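Local coordinates for 3-carboxy-cis,cis-muconate cycloisomerase (Acinetobacter calcoaceticus, PDB 1Q5N), which acts as a cycloisomerase of the fumarase/aspartase superfamily, a mainly helical enzyme assembled from four copies of one chain, at residues Q150-R155 with L162-G167; A267-P272 with E357-N362; A171-A176 with G252-D257. All blocks are in the same frame, centred on the assembly; numbering follows the deposited sequence.

Contact 1 (Q150-R155 with L162-G167); sequences QVMMGR and LPITLG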
ATOM      1  N   GLN A 150       7.517  37.898  10.597  1.00 33.50           N
ATOM      2  CA  GLN A 150       6.702  37.464  11.714  1.00 32.41           C
ATOM      3  C   GLN A 150       7.438  36.308  12.429  1.00 34.65           C
ATOM      4  O   GLN A 150       7.408  35.139  11.970  1.00 34.22           O
ATOM      5  CB  GLN A 150       5.355  36.995  11.220  1.00 33.10           C
ATOM      6  CG  GLN A 150       4.518  36.423  12.326  1.00 35.85           C
ATOM      7  CD  GLN A 150       4.354  37.443  13.486  1.00 41.14           C
ATOM      8  OE1 GLN A 150       3.759  38.518  13.298  1.00 40.43           O
ATOM      9  NE2 GLN A 150       4.907  37.107  14.694  1.00 40.26           N
ATOM     10  N   VAL A 151       8.115  36.630  13.535  1.00 33.45           N
ATOM     11  CA  VAL A 151       8.835  35.625  14.310  1.00 35.63           C
ATOM     12  C   VAL A 151       7.919  34.589  15.031  1.00 34.15           C
ATOM     13  O   VAL A 151       6.833  34.929  15.513  1.00 32.78           O
ATOM     14  CB  VAL A 151       9.741  36.319  15.359  1.00 38.37           C
ATOM     15  CG1 VAL A 151      10.367  35.281  16.227  1.00 40.86           C
ATOM     16  CG2 VAL A 151      10.858  37.103  14.651  1.00 37.87           C
ATOM     17  N   MET A 152       8.353  33.330  15.083  1.00 33.28           N
ATOM     18  CA  MET A 152       7.573  32.271  15.767  1.00 33.45           C
ATOM     19  C   MET A 152       8.535  31.135  16.066  1.00 33.01           C
ATOM     20  O   MET A 152       9.668  31.150  15.587  1.00 34.35           O
ATOM     21  CB  MET A 152       6.445  31.748  14.882  1.00 31.19           C
ATOM     22  CG  MET A 152       6.999  31.117  13.614  1.00 34.05           C
ATOM     23  SD  MET A 152       5.727  30.387  12.577  1.00 35.02           S
ATOM     24  CE  MET A 152       5.353  28.867  13.591  1.00 32.98           C
ATOM     25  N   MET A 153       8.128  30.144  16.853  1.00 31.83           N
ATOM     26  CA  MET A 153       9.079  29.061  17.132  1.00 30.17           C
ATOM     27  C   MET A 153       9.205  27.978  16.054  1.00 29.20           C
ATOM     28  O   MET A 153       8.208  27.556  15.441  1.00 27.91           O
ATOM     29  CB  MET A 153       8.719  28.392  18.468  1.00 33.05           C
ATOM     30  CG  MET A 153       8.892  29.303  19.706  1.00 34.79           C
ATOM     31  SD  MET A 153      10.626  29.907  19.831  1.00 38.75           S
ATOM     32  CE  MET A 153      11.579  28.396  19.865  1.00 32.56           C
ATOM     33  N   GLY A 154      10.438  27.566  15.783  1.00 28.62           N
ATOM     34  CA  GLY A 154      10.651  26.436  14.882  1.00 29.35           C
ATOM     35  C   GLY A 154      10.542  25.228  15.833  1.00 31.11           C
ATOM     36  O   GLY A 154      10.982  25.283  17.004  1.00 30.67           O
ATOM     37  N   ARG A 155       9.960  24.130  15.363  1.00 31.54           N
ATOM     38  CA  ARG A 155       9.740  22.937  16.203  1.00 29.88           C
ATOM     39  C   ARG A 155      10.285  21.685  15.526  1.00 31.27           C
ATOM     40  O   ARG A 155      10.009  21.402  14.326  1.00 30.84           O
ATOM     41  CB  ARG A 155       8.220  22.780  16.485  1.00 29.87           C
ATOM     42  CG  ARG A 155       7.614  24.007  17.236  1.00 27.29           C
ATOM     43  CD  ARG A 155       6.089  24.083  17.158  1.00 28.84           C
ATOM     44  NE  ARG A 155       5.532  25.098  18.081  1.00 29.28           N
ATOM     45  CZ  ARG A 155       4.995  26.272  17.723  1.00 28.64           C
ATOM     46  NH1 ARG A 155       4.915  26.640  16.443  1.00 26.02           N
ATOM     47  NH2 ARG A 155       4.509  27.091  18.664  1.00 28.41           N
ATOM     48  N   LEU A 162      14.391  26.661  17.965  1.00 32.07           N
ATOM     49  CA  LEU A 162      14.978  27.991  17.788  1.00 30.89           C
ATOM     50  C   LEU A 162      13.954  28.771  16.994  1.00 32.28           C
ATOM     51  O   LEU A 162      13.093  28.183  16.335  1.00 32.80           O
ATOM     52  CB  LEU A 162      16.274  27.914  17.002  1.00 28.91           C
ATOM     53  CG  LEU A 162      17.521  27.271  17.613  1.00 30.43           C
ATOM     54  CD1 LEU A 162      18.661  27.345  16.559  1.00 28.94           C
ATOM     55  CD2 LEU A 162      17.953  28.019  18.920  1.00 29.06           C
ATOM     56  N   PRO A 163      14.024  30.114  17.037  1.00 33.05           N
ATOM     57  CA  PRO A 163      13.057  30.945  16.295  1.00 31.09           C
ATOM     58  C   PRO A 163      13.192  30.787  14.790  1.00 29.24           C
ATOM     59  O   PRO A 163      14.280  30.498  14.307  1.00 28.28           O
ATOM     60  CB  PRO A 163      13.447  32.390  16.681  1.00 31.16           C
ATOM     61  CG  PRO A 163      14.382  32.228  17.867  1.00 32.91           C
ATOM     62  CD  PRO A 163      15.115  30.943  17.583  1.00 32.15           C
ATOM     63  N   ILE A 164      12.086  30.970  14.069  1.00 28.08           N
ATOM     64  CA  ILE A 164      12.106  31.036  12.571  1.00 29.81           C
ATOM     65  C   ILE A 164      11.088  32.157  12.286  1.00 29.45           C
ATOM     66  O   ILE A 164      10.740  32.899  13.219  1.00 31.00           O
ATOM     67  CB  ILE A 164      11.606  29.705  11.858  1.00 28.65           C
ATOM     68  CG1 ILE A 164      10.155  29.375  12.294  1.00 29.17           C
ATOM     69  CG2 ILE A 164      12.545  28.564  12.201  1.00 26.70           C
ATOM     70  CD1 ILE A 164       9.485  28.290  11.443  1.00 30.88           C
ATOM     71  N   THR A 165      10.647  32.338  11.034  1.00 28.99           N
ATOM     72  CA  THR A 165       9.564  33.306  10.774  1.00 28.53           C
ATOM     73  C   THR A 165       8.496  32.527  10.003  1.00 30.10           C
ATOM     74  O   THR A 165       8.791  31.528   9.338  1.00 29.80           O
ATOM     75  CB  THR A 165       9.982  34.547   9.930  1.00 29.42           C
ATOM     76  OG1 THR A 165      10.295  34.133   8.598  1.00 28.51           O
ATOM     77  CG2 THR A 165      11.219  35.271  10.566  1.00 28.05           C
ATOM     78  N   LEU A 166       7.251  32.959  10.120  1.00 29.94           N
ATOM     79  CA  LEU A 166       6.177  32.307   9.429  1.00 30.34           C
ATOM     80  C   LEU A 166       6.485  32.372   7.939  1.00 31.93           C
ATOM     81  O   LEU A 166       6.233  31.429   7.201  1.00 32.29           O
ATOM     82  CB  LEU A 166       4.873  33.017   9.731  1.00 26.82           C
ATOM     83  CG  LEU A 166       3.704  32.587   8.845  1.00 30.80           C
ATOM     84  CD1 LEU A 166       3.506  31.100   9.041  1.00 29.41           C
ATOM     85  CD2 LEU A 166       2.395  33.347   9.198  1.00 26.24           C
ATOM     86  N   GLY A 167       7.052  33.494   7.504  1.00 32.94           N
ATOM     87  CA  GLY A 167       7.382  33.648   6.100  1.00 31.50           C
ATOM     88  C   GLY A 167       8.327  32.549   5.645  1.00 31.71           C
ATOM     89  O   GLY A 167       8.294  32.143   4.482  1.00 32.03           O
TER

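Contact 2 (A267-P272 with E357-N362); sequences AEVFEP and ENMHQN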
ATOM      1  N   ALA A 267      -2.511  27.901  19.120  1.00 31.82           N
ATOM      2  CA  ALA A 267      -3.332  28.938  18.521  1.00 31.95           C
ATOM      3  C   ALA A 267      -2.596  30.036  17.790  1.00 32.21           C
ATOM      4  O   ALA A 267      -2.877  31.202  18.028  1.00 34.66           O
ATOM      5  CB  ALA A 267      -4.193  29.571  19.637  1.00 29.20           C
ATOM      6  N   GLU A 268      -1.678  29.683  16.899  1.00 32.37           N
ATOM      7  CA  GLU A 268      -0.889  30.671  16.187  1.00 33.09           C
ATOM      8  C   GLU A 268      -1.424  31.020  14.790  1.00 34.63           C
ATOM      9  O   GLU A 268      -1.178  32.099  14.269  1.00 32.54           O
ATOM     10  CB  GLU A 268       0.557  30.177  16.081  1.00 31.69           C
ATOM     11  CG  GLU A 268       1.261  29.980  17.419  1.00 28.57           C
ATOM     12  CD  GLU A 268       2.653  29.395  17.247  1.00 30.59           C
ATOM     13  OE1 GLU A 268       2.908  28.714  16.228  1.00 31.11           O
ATOM     14  OE2 GLU A 268       3.504  29.606  18.125  1.00 30.32           O
ATOM     15  N   VAL A 269      -2.164  30.085  14.198  1.00 36.97           N
ATOM     16  CA  VAL A 269      -2.684  30.254  12.856  1.00 37.47           C
ATOM     17  C   VAL A 269      -3.992  29.518  12.812  1.00 38.45           C
ATOM     18  O   VAL A 269      -4.120  28.463  13.435  1.00 40.55           O
ATOM     19  CB  VAL A 269      -1.742  29.614  11.820  1.00 37.56           C
ATOM     20  CG1 VAL A 269      -2.401  29.618  10.518  1.00 40.16           C
ATOM     21  CG2 VAL A 269      -0.417  30.388  11.717  1.00 37.43           C
ATOM     22  N   PHE A 270      -4.966  30.065  12.089  1.00 38.62           N
ATOM     23  CA  PHE A 270      -6.285  29.447  11.976  1.00 38.33           C
ATOM     24  C   PHE A 270      -6.814  29.374  10.568  1.00 38.27           C
ATOM     25  O   PHE A 270      -6.541  30.228   9.724  1.00 37.55           O
ATOM     26  CB  PHE A 270      -7.323  30.200  12.779  1.00 39.35           C
ATOM     27  CG  PHE A 270      -7.078  30.164  14.234  1.00 43.53           C
ATOM     28  CD1 PHE A 270      -6.183  31.061  14.827  1.00 44.88           C
ATOM     29  CD2 PHE A 270      -7.732  29.232  15.034  1.00 44.06           C
ATOM     30  CE1 PHE A 270      -5.920  31.014  16.195  1.00 44.87           C
ATOM     31  CE2 PHE A 270      -7.476  29.178  16.405  1.00 44.69           C
ATOM     32  CZ  PHE A 270      -6.574  30.082  16.982  1.00 44.53           C
ATOM     33  N   GLU A 271      -7.618  28.352  10.340  1.00 37.03           N
ATOM     34  CA  GLU A 271      -8.264  28.180   9.074  1.00 36.13           C
ATOM     35  C   GLU A 271      -9.318  29.276   8.990  1.00 36.19           C
ATOM     36  O   GLU A 271      -9.829  29.699   9.991  1.00 33.67           O
ATOM     37  CB  GLU A 271      -8.984  26.832   9.017  1.00 34.33           C
ATOM     38  CG  GLU A 271      -8.127  25.681   8.588  1.00 31.49           C
ATOM     39  CD  GLU A 271      -8.907  24.365   8.412  1.00 32.38           C
ATOM     40  OE1 GLU A 271     -10.161  24.386   8.233  1.00 32.12           O
ATOM     41  OE2 GLU A 271      -8.249  23.298   8.424  1.00 30.87           O
ATOM     42  N   PRO A 272      -9.626  29.755   7.769  1.00 39.20           N
ATOM     43  CA  PRO A 272     -10.660  30.796   7.662  1.00 42.28           C
ATOM     44  C   PRO A 272     -11.982  30.182   8.127  1.00 46.52           C
ATOM     45  O   PRO A 272     -12.249  28.995   7.948  1.00 46.59           O
ATOM     46  CB  PRO A 272     -10.657  31.169   6.167  1.00 40.85           C
ATOM     47  CG  PRO A 272     -10.001  29.895   5.474  1.00 40.06           C
ATOM     48  CD  PRO A 272      -8.975  29.469   6.468  1.00 36.74           C
ATOM     49  N   GLU A 357       0.199  37.606  18.559  1.00 39.54           N
ATOM     50  CA  GLU A 357       0.376  37.601  20.001  1.00 42.56           C
ATOM     51  C   GLU A 357       0.653  36.235  20.582  1.00 40.92           C
ATOM     52  O   GLU A 357       1.515  36.093  21.462  1.00 39.65           O
ATOM     53  CB  GLU A 357      -0.840  38.148  20.676  1.00 48.26           C
ATOM     54  CG  GLU A 357      -0.718  39.592  20.860  1.00 58.05           C
ATOM     55  CD  GLU A 357      -1.966  40.123  21.488  1.00 64.58           C
ATOM     56  OE1 GLU A 357      -2.226  39.762  22.689  1.00 66.50           O
ATOM     57  OE2 GLU A 357      -2.683  40.876  20.760  1.00 67.11           O
ATOM     58  N   ASN A 358      -0.113  35.244  20.114  1.00 39.03           N
ATOM     59  CA  ASN A 358       0.096  33.854  20.535  1.00 36.74           C
ATOM     60  C   ASN A 358       1.483  33.399  20.075  1.00 34.49           C
ATOM     61  O   ASN A 358       2.181  32.720  20.814  1.00 33.30           O
ATOM     62  CB  ASN A 358      -1.021  32.961  19.994  1.00 35.20           C
ATOM     63  CG  ASN A 358      -2.310  33.180  20.763  1.00 38.09           C
ATOM     64  OD1 ASN A 358      -2.259  33.674  21.887  1.00 39.14           O
ATOM     65  ND2 ASN A 358      -3.452  32.817  20.191  1.00 36.26           N
ATOM     66  N   MET A 359       1.911  33.823  18.890  1.00 33.70           N
ATOM     67  CA  MET A 359       3.252  33.450  18.448  1.00 35.70           C
ATOM     68  C   MET A 359       4.297  34.031  19.390  1.00 36.82           C
ATOM     69  O   MET A 359       5.287  33.361  19.755  1.00 35.95           O
ATOM     70  CB  MET A 359       3.524  33.944  17.041  1.00 33.61           C
ATOM     71  CG  MET A 359       2.777  33.178  15.999  1.00 35.46           C
ATOM     72  SD  MET A 359       3.030  33.874  14.318  1.00 37.74           S
ATOM     73  CE  MET A 359       2.369  32.567  13.213  1.00 35.60           C
ATOM     74  N   HIS A 360       4.064  35.279  19.807  1.00 39.56           N
ATOM     75  CA  HIS A 360       5.003  35.962  20.706  1.00 41.94           C
ATOM     76  C   HIS A 360       5.003  35.246  22.048  1.00 40.62           C
ATOM     77  O   HIS A 360       6.055  34.952  22.600  1.00 40.73           O
ATOM     78  CB  HIS A 360       4.618  37.439  20.899  1.00 46.95           C
ATOM     79  CG  HIS A 360       5.365  38.088  22.026  1.00 54.09           C
ATOM     80  ND1 HIS A 360       6.695  38.466  21.915  1.00 56.00           N
ATOM     81  CD2 HIS A 360       5.034  38.263  23.334  1.00 55.55           C
ATOM     82  CE1 HIS A 360       7.146  38.832  23.104  1.00 56.76           C
ATOM     83  NE2 HIS A 360       6.162  38.716  23.982  1.00 57.82           N
ATOM     84  N   GLN A 361       3.812  34.983  22.572  1.00 39.68           N
ATOM     85  CA  GLN A 361       3.672  34.235  23.807  1.00 41.04           C
ATOM     86  C   GLN A 361       4.297  32.852  23.812  1.00 39.49           C
ATOM     87  O   GLN A 361       4.862  32.470  24.806  1.00 40.37           O
ATOM     88  CB  GLN A 361       2.226  34.006  24.149  1.00 44.78           C
ATOM     89  CG  GLN A 361       1.608  35.185  24.766  1.00 57.32           C
ATOM     90  CD  GLN A 361       0.611  34.781  25.837  1.00 64.76           C
ATOM     91  OE1 GLN A 361       0.144  33.613  25.862  1.00 68.46           O
ATOM     92  NE2 GLN A 361       0.264  35.736  26.731  1.00 66.35           N
ATOM     93  N   ASN A 362       4.197  32.080  22.733  1.00 35.38           N
ATOM     94  CA  ASN A 362       4.749  30.764  22.813  1.00 33.01           C
ATOM     95  C   ASN A 362       6.258  30.849  22.792  1.00 33.63           C
ATOM     96  O   ASN A 362       6.940  29.950  23.299  1.00 32.13           O
ATOM     97  CB  ASN A 362       4.164  29.879  21.699  1.00 32.29           C
ATOM     98  CG  ASN A 362       2.654  29.774  21.819  1.00 33.45           C
ATOM     99  OD1 ASN A 362       2.122  29.827  22.957  1.00 33.71           O
ATOM    100  ND2 ASN A 362       1.941  29.652  20.675  1.00 28.13           N
TER
HETATM  101  O   HOH W   1       5.784  30.811  18.342  1.00 31.90           O

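Contact 3 (A171-A176 with G252-D257); sequences ARWASA and GKMARD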
ATOM      1  N   ALA A 171       7.706  30.229   2.469  1.00 31.22           N
ATOM      2  CA  ALA A 171       8.627  30.176   1.338  1.00 31.86           C
ATOM      3  C   ALA A 171       8.959  28.707   1.014  1.00 33.16           C
ATOM      4  O   ALA A 171       9.071  28.331  -0.164  1.00 33.40           O
ATOM      5  CB  ALA A 171       9.914  30.982   1.645  1.00 30.05           C
ATOM      6  N   ARG A 172       9.125  27.890   2.060  1.00 32.19           N
ATOM      7  CA  ARG A 172       9.413  26.470   1.880  1.00 32.00           C
ATOM      8  C   ARG A 172       8.245  25.798   1.071  1.00 31.77           C
ATOM      9  O   ARG A 172       8.483  25.034   0.130  1.00 32.54           O
ATOM     10  CB  ARG A 172       9.608  25.797   3.253  1.00 28.66           C
ATOM     11  CG  ARG A 172      10.992  26.017   3.860  1.00 28.38           C
ATOM     12  CD  ARG A 172      10.980  25.771   5.388  1.00 28.58           C
ATOM     13  NE  ARG A 172      10.379  24.471   5.740  1.00 28.89           N
ATOM     14  CZ  ARG A 172       9.899  24.173   6.944  1.00 30.34           C
ATOM     15  NH1 ARG A 172       9.963  25.071   7.913  1.00 28.68           N
ATOM     16  NH2 ARG A 172       9.316  22.993   7.170  1.00 29.08           N
ATOM     17  N   TRP A 173       7.000  26.133   1.413  1.00 31.49           N
ATOM     18  CA  TRP A 173       5.856  25.575   0.714  1.00 32.24           C
ATOM     19  C   TRP A 173       5.767  26.061  -0.744  1.00 31.96           C
ATOM     20  O   TRP A 173       5.415  25.285  -1.677  1.00 33.00           O
ATOM     21  CB  TRP A 173       4.550  25.899   1.470  1.00 30.47           C
ATOM     22  CG  TRP A 173       4.555  25.390   2.862  1.00 33.44           C
ATOM     23  CD1 TRP A 173       5.353  24.398   3.369  1.00 34.68           C
ATOM     24  CD2 TRP A 173       3.676  25.774   3.925  1.00 32.13           C
ATOM     25  NE1 TRP A 173       5.015  24.144   4.663  1.00 35.59           N
ATOM     26  CE2 TRP A 173       3.994  24.974   5.032  1.00 32.42           C
ATOM     27  CE3 TRP A 173       2.645  26.718   4.037  1.00 34.27           C
ATOM     28  CZ2 TRP A 173       3.331  25.081   6.259  1.00 34.77           C
ATOM     29  CZ3 TRP A 173       1.965  26.828   5.268  1.00 36.19           C
ATOM     30  CH2 TRP A 173       2.314  26.008   6.359  1.00 35.19           C
ATOM     31  N   ALA A 174       6.084  27.340  -0.934  1.00 32.25           N
ATOM     32  CA  ALA A 174       6.047  27.951  -2.249  1.00 31.02           C
ATOM     33  C   ALA A 174       7.028  27.234  -3.162  1.00 30.55           C
ATOM     34  O   ALA A 174       6.690  26.813  -4.259  1.00 30.70           O
ATOM     35  CB  ALA A 174       6.399  29.459  -2.160  1.00 31.47           C
ATOM     36  N   SER A 175       8.257  27.102  -2.708  1.00 29.72           N
ATOM     37  CA  SER A 175       9.268  26.449  -3.525  1.00 29.33           C
ATOM     38  C   SER A 175       8.847  24.980  -3.860  1.00 30.69           C
ATOM     39  O   SER A 175       9.172  24.467  -4.936  1.00 31.34           O
ATOM     40  CB  SER A 175      10.610  26.510  -2.767  1.00 28.97           C
ATOM     41  OG  SER A 175      11.675  25.972  -3.511  1.00 31.79           O
ATOM     42  N   ALA A 176       8.122  24.318  -2.949  1.00 29.09           N
ATOM     43  CA  ALA A 176       7.692  22.951  -3.211  1.00 29.22           C
ATOM     44  C   ALA A 176       6.635  23.019  -4.347  1.00 29.95           C
ATOM     45  O   ALA A 176       6.621  22.188  -5.267  1.00 28.99           O
ATOM     46  CB  ALA A 176       7.097  22.321  -1.951  1.00 26.84           C
ATOM     47  N   GLY A 252      -0.461  17.780   2.184  1.00 27.79           N
ATOM     48  CA  GLY A 252      -0.695  16.953   3.370  1.00 25.84           C
ATOM     49  C   GLY A 252       0.257  17.495   4.450  1.00 26.19           C
ATOM     50  O   GLY A 252      -0.133  17.699   5.587  1.00 24.69           O
ATOM     51  N   LYS A 253       1.514  17.745   4.079  1.00 26.28           N
ATOM     52  CA  LYS A 253       2.485  18.257   5.043  1.00 27.47           C
ATOM     53  C   LYS A 253       2.052  19.636   5.582  1.00 28.31           C
ATOM     54  O   LYS A 253       2.202  19.914   6.781  1.00 27.34           O
ATOM     55  CB  LYS A 253       3.894  18.324   4.387  1.00 27.04           C
ATOM     56  CG  LYS A 253       5.014  18.808   5.340  1.00 26.35           C
ATOM     57  CD  LYS A 253       5.156  20.351   5.383  1.00 25.70           C
ATOM     58  CE  LYS A 253       6.387  20.778   6.195  1.00 24.40           C
ATOM     59  NZ  LYS A 253       6.347  20.333   7.632  1.00 22.44           N
ATOM     60  N   MET A 254       1.501  20.482   4.694  1.00 27.21           N
ATOM     61  CA  MET A 254       1.033  21.809   5.089  1.00 26.00           C
ATOM     62  C   MET A 254      -0.173  21.684   6.056  1.00 26.43           C
ATOM     63  O   MET A 254      -0.228  22.372   7.068  1.00 25.09           O
ATOM     64  CB  MET A 254       0.653  22.588   3.835  1.00 26.55           C
ATOM     65  CG  MET A 254       1.864  22.809   2.906  1.00 28.10           C
ATOM     66  SD  MET A 254       1.279  23.455   1.347  1.00 30.60           S
ATOM     67  CE  MET A 254       0.560  25.061   1.852  1.00 31.31           C
ATOM     68  N   ALA A 255      -1.107  20.780   5.753  1.00 24.85           N
ATOM     69  CA  ALA A 255      -2.291  20.598   6.596  1.00 26.45           C
ATOM     70  C   ALA A 255      -1.875  20.055   7.983  1.00 26.29           C
ATOM     71  O   ALA A 255      -2.494  20.395   9.011  1.00 24.94           O
ATOM     72  CB  ALA A 255      -3.314  19.598   5.924  1.00 25.85           C
ATOM     73  N   ARG A 256      -0.868  19.178   8.015  1.00 25.60           N
ATOM     74  CA  ARG A 256      -0.409  18.695   9.328  1.00 27.12           C
ATOM     75  C   ARG A 256       0.072  19.925  10.125  1.00 25.89           C
ATOM     76  O   ARG A 256      -0.294  20.089  11.276  1.00 26.93           O
ATOM     77  CB  ARG A 256       0.740  17.679   9.175  1.00 26.49           C
ATOM     78  CG  ARG A 256       1.528  17.281  10.472  1.00 28.06           C
ATOM     79  CD  ARG A 256       0.661  16.698  11.602  1.00 28.85           C
ATOM     80  NE  ARG A 256      -0.270  15.659  11.176  1.00 34.43           N
ATOM     81  CZ  ARG A 256       0.072  14.422  10.809  1.00 35.80           C
ATOM     82  NH1 ARG A 256       1.366  14.037  10.799  1.00 38.54           N
ATOM     83  NH2 ARG A 256      -0.882  13.545  10.516  1.00 33.06           N
ATOM     84  N   ASP A 257       0.874  20.780   9.498  1.00 26.13           N
ATOM     85  CA  ASP A 257       1.404  21.967  10.167  1.00 28.63           C
ATOM     86  C   ASP A 257       0.345  23.002  10.633  1.00 28.67           C
ATOM     87  O   ASP A 257       0.354  23.403  11.812  1.00 27.59           O
ATOM     88  CB  ASP A 257       2.463  22.689   9.289  1.00 28.12           C
ATOM     89  CG  ASP A 257       3.746  21.904   9.170  1.00 31.21           C
ATOM     90  OD1 ASP A 257       3.937  20.899   9.908  1.00 33.61           O
ATOM     91  OD2 ASP A 257       4.591  22.271   8.349  1.00 34.84           O
TER

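Contact 1 (Q150-R155 with L162-G167)
Met152 and Ile164 each hold their first branch, CG and CG1, between the backbone N and the carbonyl carbon (chi1 62° and 59°), which brings Met152 CG to 3.8 Å from Ile164 CG1, where the two side chains cross obliquely. The two residues are a directly opposed pair in a small three-stranded antiparallel sheet and lie on the same face of it. Strand 151-155 is the middle strand and 163-165 one of its flanks, reached after the chain turns a corner at Leu162. Chi2 of Met152 is anti (176°) and puts its SD 3.7 Å from Leu166 CA, at the start of the following helix, before the chain bends at chi3.

The backbones are joined by reciprocal bonds of the hydrogen-bonded pair Met152-Ile164: Ile164 N donates to Met152 O at 2.9 Å, and Met152 N to Ile164 O at 3.1 Å. Gly154 N reaches Leu162 O at 2.8 Å, and beside it Gly154 CA takes the other branch of Ile164, CG2, at 3.9 Å. Met153 bends away from the pairing and then doubles back, its CE lying against the Leu162 carbonyl carbon.

On the face shared by Val151 and Thr165 the polar atom is Thr165 OG1, which caps the helix by bonding His168 N and also pairs with Arg148 O. Helix 438-447 covers this threonine through Ile438 and Ile442. At the far end the strand pairing passes directly into the helix: Gln150 O accepts Leu166 N at 2.9 Å and has Thr165 CA close by at 3.1 Å.

Contact 2 (A267-P272 with E357-N362)
Glu268 and Asn362 meet tip to tip, their carboxylate and amide planes turned 33° apart. Asn362 ND2 donates within its own amide plane to the anti side of Glu268 OE2, 3.0 Å away, in a nearly straight bond (175°) that is tilted out of the carboxylate plane. An extended Glu268 chain, with CD anti at chi2 176°, carries the carboxylate out to the helix. The same oxygen is gripped further: a water donates to Glu268 OE2 at 2.6 Å, and Arg155 forms a salt bridge with it. That water also donates to Met359 O at 3.0 Å, tying the carboxylate to the helix backbone, while Asn362 ND2 has a second acceptor in Ile266 O. This set of donors probably favours the ionised form of the glutamate.

One turn earlier on the helix, Asn358 is directed toward the loop. Its ND2 donates to Ala267 O at 2.8 Å, tilted from the Ala267 carbonyl plane, and Asn358 CB presses on that oxygen at 3.2 Å. Met359 supplies the apolar part, lying against Glu268 and Val269. Its CG rests against Glu268 CB at 3.7 Å, and the extended chain then delivers CE to Val269 CG2 at 3.8 Å.

Strand 269-270 pairs antiparallel with 353-354, which leads almost at once into helix 356-364, and this helix packs on residues 267-269. Two asparagines one turn apart thus hold the loop between helix 235-261 and strand 269-270, on the approach to a disordered loop with most of the fumarase/aspartase superfamily's signature motif.

Contact 3 (A171-A176 with G252-D257)
The helices bearing Trp173 and Met254 run nearly antiparallel, at 163°, with their axes as much as 11.5 Å apart, so long side chains must span the gap. The indole of Trp173 does most of this. Met254 lies across one of its faces: CG stands 3.6 Å from the centroid of the Trp173 five-membered ring, only 7° off the normal, a CH-pi contact. The sulfur follows over the same ring, Met254 SD being 4.4 Å from that centroid in a Met-aromatic contact. A bend at chi3 (63°) then turns the methyl inward, bringing Met254 CE to 3.4 Å from Trp173 CE3, a tight fit.

Asp257 OD2 sits at the edge of the indole, in plane, 3.7 Å from Trp173 CZ2, with carboxylate and ring nearly coplanar. The Lys253 and Trp173 side chains cross at about a right angle, Lys253 CD lying 3.9 Å from Trp173 NE1; this buried N-H has no hydrogen-bond partner in the model. Lys253 NZ turns back to its own helix and forms a salt bridge with the syn side of Asp257 OD2, 2.7 Å away and one turn further on.

Arg172 NH2 lies 4.0 Å from Lys253 NZ, a pair of like charges whose repulsion is probably offset by acids nearby. Arg172 is engaged by Glu318 and Glu233 of the second subunit, while Lys253 NZ also bonds Gln315 O and Asp257 OD1 bonds His317 N there. Aromatic packing inside one chain thus adjoins a charged subunit interface, consistent with the central helical bundle that the chains of fumarase/aspartase superfamily tetramers build together.

In the fold
All three contacts are largely buried, but the centre of contact 3 is about 12 Å from the centre of the chain, whereas the centres of contacts 1 and 2 are about 26 and 27 Å from it, on the same side. Contacts 1 and 3 both use helix 166-191, one at its start and one further along, and both touch the second subunit. Contacts 1 and 2 meet directly: the Arg155-Glu268 salt bridge joins them, and Gln150 packs on Met359. Their chemistry differs accordingly, with backbone pairing in the sheet of contact 1, asparagine, carboxylate and water bonds in contact 2, and side-chain packing between helices, edged by charges, in contact 3.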